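Local atomic coordinates of spore coat polysaccharide biosynthesis protein spsE (Bacillus subtilis, PDB entry 1VLI), a protein that probably acts as an N-acylneuraminate-9-phosphate synthase-like enzyme in the biosynthesis of spore coat polysaccharide. Residues 188-194 against 220-226; 206-210 against 236-242. All blocks are in the same frame, centred on the assembly; numbering follows the deposited sequence.

Interactions 1 and 2 illustrate how a TIM barrel is built in layers. Interaction 1 joins two neighbouring parallel strands of the barrel wall, and interaction 2 joins the start of the helix between those strands to the end of the helix that follows the second one. Their centres lie about 10 Å apart, and Phe223 links them: Phe223 CZ meets Leu206 CD2 at 3.7 Å, Phe223 CD2 meets Ala237 CB at 3.7 Å, and Phe223 CB lies 3.9 Å from Ile209 CD1. His192 adds a second link, with ND1 3.5 Å from Val208 CG1. The zinc ion belongs to interaction 1, where His226 binds it together with His248.

Interaction 1: 188-194 against 220-226; sequences IAIMHCV and VIGFSDH
Strands 188-193 and 220-225 run parallel, their short axes 4.3 Å apart at closest approach and inclined by 36°. Ala189 pairs with Val220, Ile190 with Ile221, Met191 with Gly222 and His192 with Phe223. Hydrogen bonds alternate along them: Val220 N to Ile188 O (3.2 Å), Ile190 N to Val220 O (2.9 Å), Gly222 N to Ile190 O (2.9 Å), His192 N to Gly222 O (3.1 Å) and Ser224 N to His192 O (3.0 Å). Beyond these a water bridges Val194 N (2.7 Å) and Ser224 O (2.6 Å). On one face, selenomethionine Met191 (m, m, m) folds over Gly222, SE to CA 3.7 Å, where a CB would clash; its CE reaches Ser224 OG at 3.4 Å, and that hydroxyl is hydrogen-bonded to Glu246. On the other, Ile190 CB meets Ile221 CD1 at 3.9 Å, while the rings of His192 and Phe223 (both chi1 t) barely overlap, centroids 5.9 Å apart. His226 ND1 donates to Val194 O (2.5 Å), which probably helps to orient the imidazole whose NE2, with His248, binds zinc, at the C-terminal strand ends where TIM barrels place their active sites. Strands 161-164 and 244-248 flank the pair, and helices 208-215 and 232-239 pack against Phe223.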
ATOM      1  N   ILE A 188      -2.224  11.438   7.281  1.00 56.58           N
ATOM      2  CA  ILE A 188      -2.024  10.786   5.978  1.00 54.44           C
ATOM      3  C   ILE A 188      -0.555  10.824   5.596  1.00 52.50           C
ATOM      4  O   ILE A 188       0.104  11.831   5.818  1.00 49.99           O
ATOM      5  CB  ILE A 188      -2.847  11.513   4.925  1.00 56.56           C
ATOM      6  CG1 ILE A 188      -4.316  11.478   5.297  1.00 51.43           C
ATOM      7  CG2 ILE A 188      -2.624  10.933   3.530  1.00 54.25           C
ATOM      8  CD1 ILE A 188      -5.162  12.447   4.475  1.00 48.56           C
ATOM      9  N   ALA A 189      -0.041   9.707   5.069  1.00 53.44           N
ATOM     10  CA  ALA A 189       1.323   9.619   4.513  1.00 53.05           C
ATOM     11  C   ALA A 189       1.177   9.046   3.107  1.00 54.79           C
ATOM     12  O   ALA A 189       0.390   8.110   2.895  1.00 54.97           O
ATOM     13  CB  ALA A 189       2.234   8.739   5.351  1.00 46.77           C
ATOM     14  N   ILE A 190       1.938   9.594   2.166  1.00 53.10           N
ATOM     15  CA  ILE A 190       1.811   9.238   0.741  1.00 52.99           C
ATOM     16  C   ILE A 190       3.162   8.679   0.323  1.00 52.64           C
ATOM     17  O   ILE A 190       4.152   9.373   0.448  1.00 50.77           O
ATOM     18  CB  ILE A 190       1.490  10.511  -0.089  1.00 54.36           C
ATOM     19  CG1 ILE A 190       0.209  11.188   0.435  1.00 56.69           C
ATOM     20  CG2 ILE A 190       1.371  10.182  -1.588  1.00 49.47           C
ATOM     21  CD1 ILE A 190      -0.261  12.376  -0.371  1.00 52.37           C
HETATM   22  N   MSE A 191       3.216   7.423  -0.132  1.00 51.85           N
HETATM   23  CA  MSE A 191       4.491   6.830  -0.538  1.00 50.98           C
HETATM   24  C   MSE A 191       4.656   6.953  -2.054  1.00 53.44           C
HETATM   25  O   MSE A 191       3.773   6.596  -2.799  1.00 57.44           O
HETATM   26  CB  MSE A 191       4.588   5.370  -0.158  1.00 49.57           C
HETATM   27  CG  MSE A 191       4.216   5.032   1.333  1.00 50.72           C
HETATM   28 SE   MSE A 191       5.510   5.760   2.554  1.00 61.36          SE
HETATM   29  CE  MSE A 191       6.896   4.392   2.395  1.00 66.65           C
ATOM     30  N   HIS A 192       5.794   7.446  -2.497  1.00 53.62           N
ATOM     31  CA  HIS A 192       6.203   7.297  -3.884  1.00 57.63           C
ATOM     32  C   HIS A 192       6.761   5.905  -4.041  1.00 57.69           C
ATOM     33  O   HIS A 192       7.329   5.366  -3.103  1.00 63.11           O
ATOM     34  CB  HIS A 192       7.273   8.336  -4.243  1.00 53.74           C
ATOM     35  CG  HIS A 192       7.896   8.117  -5.584  1.00 57.84           C
ATOM     36  ND1 HIS A 192       7.150   7.969  -6.737  1.00 53.06           N
ATOM     37  CD2 HIS A 192       9.192   8.029  -5.958  1.00 56.84           C
ATOM     38  CE1 HIS A 192       7.965   7.816  -7.764  1.00 55.76           C
ATOM     39  NE2 HIS A 192       9.206   7.856  -7.321  1.00 61.43           N
ATOM     40  N   CYS A 193       6.655   5.343  -5.235  1.00 60.18           N
ATOM     41  CA  CYS A 193       6.868   3.935  -5.389  1.00 59.05           C
ATOM     42  C   CYS A 193       6.912   3.545  -6.857  1.00 59.83           C
ATOM     43  O   CYS A 193       6.193   4.119  -7.658  1.00 57.56           O
ATOM     44  CB  CYS A 193       5.666   3.254  -4.735  1.00 57.33           C
ATOM     45  SG  CYS A 193       5.781   1.495  -4.772  1.00 73.25           S
ATOM     46  N   VAL A 194       7.719   2.543  -7.198  1.00 63.60           N
ATOM     47  CA  VAL A 194       7.712   1.931  -8.544  1.00 68.12           C
ATOM     48  C   VAL A 194       7.262   0.450  -8.495  1.00 73.61           C
ATOM     49  O   VAL A 194       7.847  -0.356  -7.754  1.00 75.67           O
ATOM     50  CB  VAL A 194       9.109   1.975  -9.162  1.00 67.76           C
ATOM     51  CG1 VAL A 194       9.064   1.554 -10.614  1.00 69.07           C
ATOM     52  CG2 VAL A 194       9.723   3.357  -9.005  1.00 65.81           C
ATOM     53  N   VAL A 220       2.512  13.786   4.915  1.00 53.58           N
ATOM     54  CA  VAL A 220       3.897  13.372   5.106  1.00 51.21           C
ATOM     55  C   VAL A 220       4.240  12.460   3.946  1.00 51.06           C
ATOM     56  O   VAL A 220       3.479  11.547   3.657  1.00 53.83           O
ATOM     57  CB  VAL A 220       4.109  12.551   6.425  1.00 52.15           C
ATOM     58  CG1 VAL A 220       5.593  12.293   6.610  1.00 44.59           C
ATOM     59  CG2 VAL A 220       3.529  13.282   7.626  1.00 47.49           C
ATOM     60  N   ILE A 221       5.393  12.663   3.319  1.00 54.08           N
ATOM     61  CA  ILE A 221       5.755  11.928   2.088  1.00 57.17           C
ATOM     62  C   ILE A 221       6.868  10.913   2.354  1.00 53.41           C
ATOM     63  O   ILE A 221       7.889  11.259   2.945  1.00 48.61           O
ATOM     64  CB  ILE A 221       6.206  12.923   0.950  1.00 58.38           C
ATOM     65  CG1 ILE A 221       5.144  13.995   0.678  1.00 61.13           C
ATOM     66  CG2 ILE A 221       6.464  12.195  -0.377  1.00 62.98           C
ATOM     67  CD1 ILE A 221       4.014  13.525  -0.126  1.00 46.68           C
ATOM     68  N   GLY A 222       6.671   9.669   1.912  1.00 51.15           N
ATOM     69  CA  GLY A 222       7.750   8.669   1.935  1.00 50.60           C
ATOM     70  C   GLY A 222       8.145   8.062   0.598  1.00 53.92           C
ATOM     71  O   GLY A 222       7.817   8.600  -0.513  1.00 56.14           O
ATOM     72  N   PHE A 223       8.879   6.962   0.697  1.00 53.30           N
ATOM     73  CA  PHE A 223       9.362   6.202  -0.455  1.00 55.22           C
ATOM     74  C   PHE A 223       9.383   4.704  -0.137  1.00 57.31           C
ATOM     75  O   PHE A 223      10.102   4.287   0.768  1.00 53.36           O
ATOM     76  CB  PHE A 223      10.782   6.668  -0.765  1.00 53.36           C
ATOM     77  CG  PHE A 223      11.439   5.969  -1.928  1.00 56.69           C
ATOM     78  CD1 PHE A 223      10.835   5.944  -3.186  1.00 58.05           C
ATOM     79  CD2 PHE A 223      12.716   5.417  -1.786  1.00 49.47           C
ATOM     80  CE1 PHE A 223      11.454   5.327  -4.288  1.00 60.45           C
ATOM     81  CE2 PHE A 223      13.354   4.788  -2.876  1.00 52.95           C
ATOM     82  CZ  PHE A 223      12.728   4.755  -4.137  1.00 61.66           C
ATOM     83  N   SER A 224       8.592   3.902  -0.856  1.00 58.41           N
ATOM     84  CA  SER A 224       8.780   2.442  -0.808  1.00 57.27           C
ATOM     85  C   SER A 224       9.766   2.083  -1.900  1.00 56.06           C
ATOM     86  O   SER A 224       9.518   2.351  -3.085  1.00 52.61           O
ATOM     87  CB  SER A 224       7.490   1.660  -0.995  1.00 56.93           C
ATOM     88  OG  SER A 224       6.441   2.262  -0.260  1.00 72.44           O
ATOM     89  N   ASP A 225      10.876   1.476  -1.473  1.00 53.11           N
ATOM     90  CA  ASP A 225      12.020   1.216  -2.314  1.00 54.63           C
ATOM     91  C   ASP A 225      12.029  -0.207  -2.819  1.00 55.91           C
ATOM     92  O   ASP A 225      12.124  -1.143  -2.025  1.00 59.33           O
ATOM     93  CB  ASP A 225      13.296   1.519  -1.533  1.00 51.90           C
ATOM     94  CG  ASP A 225      14.542   1.462  -2.398  1.00 59.64           C
ATOM     95  OD1 ASP A 225      14.433   1.413  -3.643  1.00 66.88           O
ATOM     96  OD2 ASP A 225      15.689   1.473  -1.912  1.00 66.32           O
ATOM     97  N   HIS A 226      11.934  -0.368  -4.136  1.00 56.24           N
ATOM     98  CA  HIS A 226      11.974  -1.684  -4.763  1.00 58.84           C
ATOM     99  C   HIS A 226      13.290  -2.009  -5.470  1.00 60.83           C
ATOM    100  O   HIS A 226      13.407  -3.043  -6.126  1.00 62.68           O
ATOM    101  CB  HIS A 226      10.800  -1.871  -5.728  1.00 61.07           C
ATOM    102  CG  HIS A 226       9.483  -2.038  -5.044  1.00 67.33           C
ATOM    103  ND1 HIS A 226       8.326  -1.453  -5.505  1.00 75.61           N
ATOM    104  CD2 HIS A 226       9.143  -2.711  -3.920  1.00 76.57           C
ATOM    105  CE1 HIS A 226       7.327  -1.767  -4.700  1.00 78.95           C
ATOM    106  NE2 HIS A 226       7.798  -2.526  -3.728  1.00 75.62           N
TER
HETATM  107  O   HOH W   1       9.867   1.856  -5.652  1.00 63.64           O

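Interaction 2: 206-210 against 236-242; sequences LSVIP and AAVRLGA
A turn leading into a helix faces the close of another helix here. In residues 206-210, Ile209 N hydrogen-bonds to Leu206 O (3.0 Å) as the chain enters helix 208-215; opposite, helix 232-239 finishes in a Schellman motif, with Ala242 N to Ala237 O at 3.1 Å and Gly241 N to Val238 O at 2.9 Å. Gly241, at phi 106°, is the C' residue, and a CB there would jam against the preceding carbonyl. CA atoms come nearest at Leu206-Ala237 (6.4 Å), Pro210-Leu240 (6.5 Å) and Ile209-Ala242 (6.6 Å). Leu206 (m, t) pushes CD1 over the small alanines, 3.7 Å from Ala236 CB and 3.6 Å from Ala237 N. These are successive outer helices of a TIM barrel, set side by side around the sheet. Ile209 (m, t) is the second bump: its CD1 rests in the shallow dip over two methyls, 3.8 Å from Ala237 CB and 4.1 Å from Ala242 CB, and CG2 rests 3.7 Å from Leu240 O. In return Leu240 (m, t) projects between Leu206 and Pro210, with CD1 3.7 Å from Leu206 CB and CD2 4.1 Å from Pro210 CG. Towards the barrel wall, Leu206, Ile209 and Ala237 all touch Phe223, while Leu240 packs on Leu296 of helix 293-296.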
ATOM      1  N   LEU A 206      13.167  10.002  -8.170  1.00 52.17           N
ATOM      2  CA  LEU A 206      13.119  10.617  -6.832  1.00 50.97           C
ATOM      3  C   LEU A 206      12.724  12.105  -6.779  1.00 51.68           C
ATOM      4  O   LEU A 206      12.307  12.599  -5.721  1.00 48.01           O
ATOM      5  CB  LEU A 206      14.440  10.389  -6.090  1.00 49.66           C
ATOM      6  CG  LEU A 206      14.908   8.960  -5.817  1.00 55.17           C
ATOM      7  CD1 LEU A 206      15.995   8.952  -4.749  1.00 56.17           C
ATOM      8  CD2 LEU A 206      13.743   8.097  -5.363  1.00 55.21           C
ATOM      9  N   SER A 207      12.852  12.834  -7.903  1.00 52.23           N
ATOM     10  CA  SER A 207      12.393  14.229  -7.912  1.00 55.43           C
ATOM     11  C   SER A 207      10.880  14.316  -7.622  1.00 56.61           C
ATOM     12  O   SER A 207      10.361  15.380  -7.324  1.00 61.05           O
ATOM     13  CB  SER A 207      12.762  14.952  -9.216  1.00 57.15           C
ATOM     14  OG  SER A 207      12.344  14.180 -10.315  1.00 60.31           O
ATOM     15  N   VAL A 208      10.191  13.183  -7.662  1.00 54.85           N
ATOM     16  CA  VAL A 208       8.795  13.125  -7.333  1.00 53.69           C
ATOM     17  C   VAL A 208       8.522  13.426  -5.865  1.00 58.25           C
ATOM     18  O   VAL A 208       7.465  13.979  -5.519  1.00 59.04           O
ATOM     19  CB  VAL A 208       8.225  11.747  -7.692  1.00 55.28           C
ATOM     20  CG1 VAL A 208       6.878  11.480  -6.990  1.00 59.10           C
ATOM     21  CG2 VAL A 208       8.091  11.607  -9.187  1.00 53.29           C
ATOM     22  N   ILE A 209       9.467  13.059  -4.995  1.00 59.83           N
ATOM     23  CA  ILE A 209       9.290  13.255  -3.561  1.00 57.13           C
ATOM     24  C   ILE A 209       9.089  14.736  -3.153  1.00 55.44           C
ATOM     25  O   ILE A 209       8.040  15.034  -2.585  1.00 55.70           O
ATOM     26  CB  ILE A 209      10.424  12.553  -2.762  1.00 59.07           C
ATOM     27  CG1 ILE A 209      10.265  11.030  -2.879  1.00 59.05           C
ATOM     28  CG2 ILE A 209      10.421  13.027  -1.294  1.00 51.27           C
ATOM     29  CD1 ILE A 209      11.437  10.226  -2.254  1.00 59.49           C
ATOM     30  N   PRO A 210      10.049  15.646  -3.417  1.00 53.39           N
ATOM     31  CA  PRO A 210       9.789  17.094  -3.236  1.00 54.28           C
ATOM     32  C   PRO A 210       8.582  17.672  -3.956  1.00 54.30           C
ATOM     33  O   PRO A 210       7.904  18.522  -3.387  1.00 58.10           O
ATOM     34  CB  PRO A 210      11.104  17.797  -3.667  1.00 51.04           C
ATOM     35  CG  PRO A 210      11.923  16.772  -4.316  1.00 50.20           C
ATOM     36  CD  PRO A 210      11.461  15.397  -3.779  1.00 52.16           C
ATOM     37  N   ALA A 236      19.379   8.704  -0.748  1.00 55.36           N
ATOM     38  CA  ALA A 236      19.120   9.817  -1.667  1.00 53.92           C
ATOM     39  C   ALA A 236      17.706  10.334  -1.402  1.00 54.64           C
ATOM     40  O   ALA A 236      17.495  11.523  -1.288  1.00 57.24           O
ATOM     41  CB  ALA A 236      19.293   9.377  -3.094  1.00 50.31           C
ATOM     42  N   ALA A 237      16.751   9.426  -1.237  1.00 56.33           N
ATOM     43  CA  ALA A 237      15.364   9.787  -0.907  1.00 55.02           C
ATOM     44  C   ALA A 237      15.278  10.618   0.375  1.00 56.01           C
ATOM     45  O   ALA A 237      14.594  11.660   0.396  1.00 53.98           O
ATOM     46  CB  ALA A 237      14.508   8.545  -0.781  1.00 56.49           C
ATOM     47  N   VAL A 238      15.959  10.146   1.435  1.00 51.57           N
ATOM     48  CA  VAL A 238      15.969  10.817   2.727  1.00 49.71           C
ATOM     49  C   VAL A 238      16.526  12.222   2.569  1.00 54.19           C
ATOM     50  O   VAL A 238      15.964  13.187   3.095  1.00 54.66           O
ATOM     51  CB  VAL A 238      16.793  10.008   3.776  1.00 53.02           C
ATOM     52  CG1 VAL A 238      17.202  10.866   4.994  1.00 41.34           C
ATOM     53  CG2 VAL A 238      16.013   8.796   4.215  1.00 47.61           C
ATOM     54  N   ARG A 239      17.609  12.361   1.815  1.00 56.18           N
ATOM     55  CA  ARG A 239      18.166  13.699   1.654  1.00 59.25           C
ATOM     56  C   ARG A 239      17.411  14.576   0.642  1.00 61.18           C
ATOM     57  O   ARG A 239      17.743  15.733   0.483  1.00 63.96           O
ATOM     58  CB  ARG A 239      19.704  13.710   1.563  1.00 61.21           C
ATOM     59  CG  ARG A 239      20.362  13.642   0.212  1.00 70.67           C
ATOM     60  CD  ARG A 239      21.897  13.412   0.316  1.00 61.13           C
ATOM     61  NE  ARG A 239      22.178  11.990   0.154  1.00 69.76           N
ATOM     62  CZ  ARG A 239      22.468  11.388  -1.008  1.00 71.54           C
ATOM     63  NH1 ARG A 239      22.585  12.102  -2.154  1.00 53.38           N
ATOM     64  NH2 ARG A 239      22.648  10.056  -1.015  1.00 59.46           N
ATOM     65  N   LEU A 240      16.369  14.019   0.024  1.00 59.20           N
ATOM     66  CA  LEU A 240      15.376  14.769  -0.732  1.00 58.02           C
ATOM     67  C   LEU A 240      14.104  14.993   0.076  1.00 57.18           C
ATOM     68  O   LEU A 240      13.142  15.461  -0.475  1.00 59.09           O
ATOM     69  CB  LEU A 240      14.993  14.047  -2.031  1.00 55.83           C
ATOM     70  CG  LEU A 240      15.985  14.316  -3.161  1.00 61.04           C
ATOM     71  CD1 LEU A 240      15.792  13.390  -4.327  1.00 53.67           C
ATOM     72  CD2 LEU A 240      15.877  15.733  -3.609  1.00 57.74           C
ATOM     73  N   GLY A 241      14.099  14.624   1.359  1.00 55.75           N
ATOM     74  CA  GLY A 241      13.018  14.978   2.264  1.00 52.16           C
ATOM     75  C   GLY A 241      12.050  13.867   2.658  1.00 53.96           C
ATOM     76  O   GLY A 241      11.083  14.130   3.379  1.00 55.76           O
ATOM     77  N   ALA A 242      12.246  12.640   2.164  1.00 52.60           N
ATOM     78  CA  ALA A 242      11.325  11.510   2.490  1.00 49.89           C
ATOM     79  C   ALA A 242      11.281  11.304   4.011  1.00 48.90           C
ATOM     80  O   ALA A 242      12.300  11.406   4.655  1.00 47.33           O
ATOM     81  CB  ALA A 242      11.803  10.213   1.811  1.00 45.27           C
TER